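Local coordinates for uncharacterized protein (Pseudomonas aeruginosa, PDB 6P8P), which is a bacterial HORMA domain protein of a type III CBASS system that probably takes part in regulating a cGAS-like enzyme in defence against bacteriophages, at residues T3-T8 against P68-Y73. The protein carries 2 engineered substitutions. Sequence-based numbering, arbitrary orientation.
Sequences TVVSRT and PRTRIY
Arg-71 O is gripped by Arg-7 N at 2.8 Å, and Ser-6 CA lies 3.1 Å from the same Arg-71 O in a CA-H...O contact, a pairing characteristic of a parallel ladder, where a carbonyl takes an N-H and the CA-H of the preceding residue. The same ladder runs from Thr-3 O, bonded by Arg-69 N, through Val-5, whose N and O bond Arg-69 O and Arg-71 N, to Arg-7 O, which takes Tyr-73 N at 2.8 Å. Five backbone bonds thus hold 3-8 in step with 69-73, with 22° between the directions of strands 4-8 and 69-73.

On the face bearing Val-4, Ser-6, Arg-71 and Tyr-73, the extended Arg-71 chain runs back obliquely past Val-4, whose CG1, anti to the backbone N (chi1 -178°), lies over one face of the guanidinium, 3.9 Å from NE. Arg-7 starts on the face of Val-5, Thr-70 and Ile-72, but its end leads away from 68-73; its NH1 donates to Ser-6 O at 3.0 Å, from above the carbonyl plane, and NE and NH2 bond Glu-89 O and Val-90 O, fixing the guanidinium's rotation.

Within the HORMA domain, strand 4-10 edges the chain's mixed sheet, strand 61-64 flanks 69-75 on its other side, and helix 17-29 packs against Ile-72 and Arg-7.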
loop_
_atom_site.group_PDB
_atom_site.type_symbol
_atom_site.label_atom_id
_atom_site.label_comp_id
_atom_site.label_asym_id
_atom_site.label_seq_id
_atom_site.Cartn_x
_atom_site.Cartn_y
_atom_site.Cartn_z
ATOM N N THR A 3 -8.782 -22.132 20.751
ATOM C CA THR A 3 -8.438 -22.841 19.519
ATOM C C THR A 3 -7.706 -21.910 18.553
ATOM O O THR A 3 -8.120 -20.769 18.331
ATOM C CB THR A 3 -9.681 -23.409 18.813
ATOM O OG1 THR A 3 -10.289 -24.404 19.638
ATOM C CG2 THR A 3 -9.314 -24.030 17.466
ATOM N N VAL A 4 -6.608 -22.409 17.995
ATOM C CA VAL A 4 -5.805 -21.672 17.019
ATOM C C VAL A 4 -5.535 -22.617 15.858
ATOM O O VAL A 4 -5.163 -23.771 16.071
ATOM C CB VAL A 4 -4.479 -21.148 17.608
ATOM C CG1 VAL A 4 -3.722 -20.338 16.549
ATOM C CG2 VAL A 4 -4.740 -20.320 18.844
ATOM N N VAL A 5 -5.737 -22.140 14.630
ATOM C CA VAL A 5 -5.446 -22.917 13.433
ATOM C C VAL A 5 -4.545 -22.057 12.564
ATOM O O VAL A 5 -4.507 -20.835 12.694
ATOM C CB VAL A 5 -6.705 -23.327 12.659
ATOM C CG1 VAL A 5 -7.674 -24.014 13.597
ATOM C CG2 VAL A 5 -7.344 -22.134 12.025
ATOM N N SER A 6 -3.808 -22.706 11.679
ATOM C CA SER A 6 -2.894 -21.955 10.820
ATOM C C SER A 6 -3.105 -22.336 9.363
ATOM O O SER A 6 -3.588 -23.431 9.034
ATOM C CB SER A 6 -1.438 -22.162 11.225
ATOM O OG SER A 6 -0.870 -23.260 10.571
ATOM N N ARG A 7 -2.758 -21.399 8.491
ATOM C CA ARG A 7 -2.817 -21.606 7.055
ATOM C C ARG A 7 -1.549 -20.994 6.476
ATOM O O ARG A 7 -0.900 -20.159 7.110
ATOM C CB ARG A 7 -4.079 -20.996 6.471
ATOM C CG ARG A 7 -5.396 -21.689 6.871
ATOM C CD ARG A 7 -5.511 -23.065 6.262
ATOM N NE ARG A 7 -6.815 -23.701 6.463
ATOM C CZ ARG A 7 -7.147 -24.411 7.534
ATOM N NH1 ARG A 7 -6.295 -24.555 8.535
ATOM N NH2 ARG A 7 -8.355 -24.960 7.606
ATOM N N THR A 8 -1.170 -21.471 5.294
ATOM C CA THR A 8 0.051 -21.040 4.634
ATOM C C THR A 8 -0.261 -20.908 3.153
ATOM O O THR A 8 -0.557 -21.898 2.482
ATOM C CB THR A 8 1.210 -22.008 4.872
ATOM O OG1 THR A 8 1.502 -22.059 6.274
ATOM C CG2 THR A 8 2.425 -21.546 4.125
ATOM N N PRO A 68 -12.333 -19.438 16.790
ATOM C CA PRO A 68 -10.895 -19.734 16.727
ATOM C C PRO A 68 -10.079 -18.597 16.136
ATOM O O PRO A 68 -10.548 -17.845 15.294
ATOM C CB PRO A 68 -10.822 -20.974 15.826
ATOM C CG PRO A 68 -12.206 -21.573 15.871
ATOM C CD PRO A 68 -13.142 -20.425 16.038
ATOM N N ARG A 69 -8.835 -18.503 16.582
ATOM C CA ARG A 69 -7.850 -17.609 15.989
ATOM C C ARG A 69 -7.229 -18.278 14.780
ATOM O O ARG A 69 -7.038 -19.498 14.772
ATOM C CB ARG A 69 -6.783 -17.286 17.033
ATOM C CG ARG A 69 -5.541 -16.641 16.531
ATOM C CD ARG A 69 -4.608 -16.301 17.698
ATOM N NE ARG A 69 -5.290 -15.491 18.696
ATOM C CZ ARG A 69 -4.674 -14.769 19.626
ATOM N NH1 ARG A 69 -3.348 -14.755 19.683
ATOM N NH2 ARG A 69 -5.385 -14.060 20.495
ATOM N N THR A 70 -6.960 -17.485 13.737
ATOM C CA THR A 70 -6.369 -17.995 12.504
ATOM C C THR A 70 -5.035 -17.299 12.300
ATOM O O THR A 70 -4.983 -16.061 12.247
ATOM C CB THR A 70 -7.273 -17.745 11.293
ATOM O OG1 THR A 70 -8.568 -18.269 11.542
ATOM C CG2 THR A 70 -6.691 -18.389 10.031
ATOM N N ARG A 71 -3.977 -18.084 12.136
ATOM C CA ARG A 71 -2.652 -17.584 11.793
ATOM C C ARG A 71 -2.379 -17.879 10.325
ATOM O O ARG A 71 -2.469 -19.041 9.901
ATOM C CB ARG A 71 -1.588 -18.258 12.671
ATOM C CG ARG A 71 -1.611 -17.809 14.102
ATOM C CD ARG A 71 -0.628 -18.619 14.972
ATOM N NE ARG A 71 -0.583 -18.085 16.327
ATOM C CZ ARG A 71 0.082 -18.646 17.330
ATOM N NH1 ARG A 71 0.763 -19.766 17.130
ATOM N NH2 ARG A 71 0.061 -18.090 18.532
ATOM N N ILE A 72 -2.038 -16.849 9.542
ATOM C CA ILE A 72 -1.810 -17.056 8.117
ATOM C C ILE A 72 -0.388 -16.661 7.778
ATOM O O ILE A 72 -0.007 -15.500 7.942
ATOM C CB ILE A 72 -2.805 -16.271 7.244
ATOM C CG1 ILE A 72 -4.230 -16.595 7.656
ATOM C CG2 ILE A 72 -2.570 -16.596 5.783
ATOM C CD1 ILE A 72 -5.274 -15.673 7.144
ATOM N N TYR A 73 0.375 -17.618 7.277
ATOM C CA TYR A 73 1.714 -17.399 6.773
ATOM C C TYR A 73 1.700 -17.376 5.252
ATOM O O TYR A 73 0.792 -17.887 4.607
ATOM C CB TYR A 73 2.663 -18.491 7.232
ATOM C CG TYR A 73 2.943 -18.479 8.717
ATOM C CD1 TYR A 73 2.154 -19.199 9.600
ATOM C CD2 TYR A 73 4.002 -17.738 9.230
ATOM C CE1 TYR A 73 2.431 -19.187 10.976
ATOM C CE2 TYR A 73 4.290 -17.728 10.574
ATOM C CZ TYR A 73 3.495 -18.439 11.443
ATOM O OH TYR A 73 3.808 -18.417 12.784
#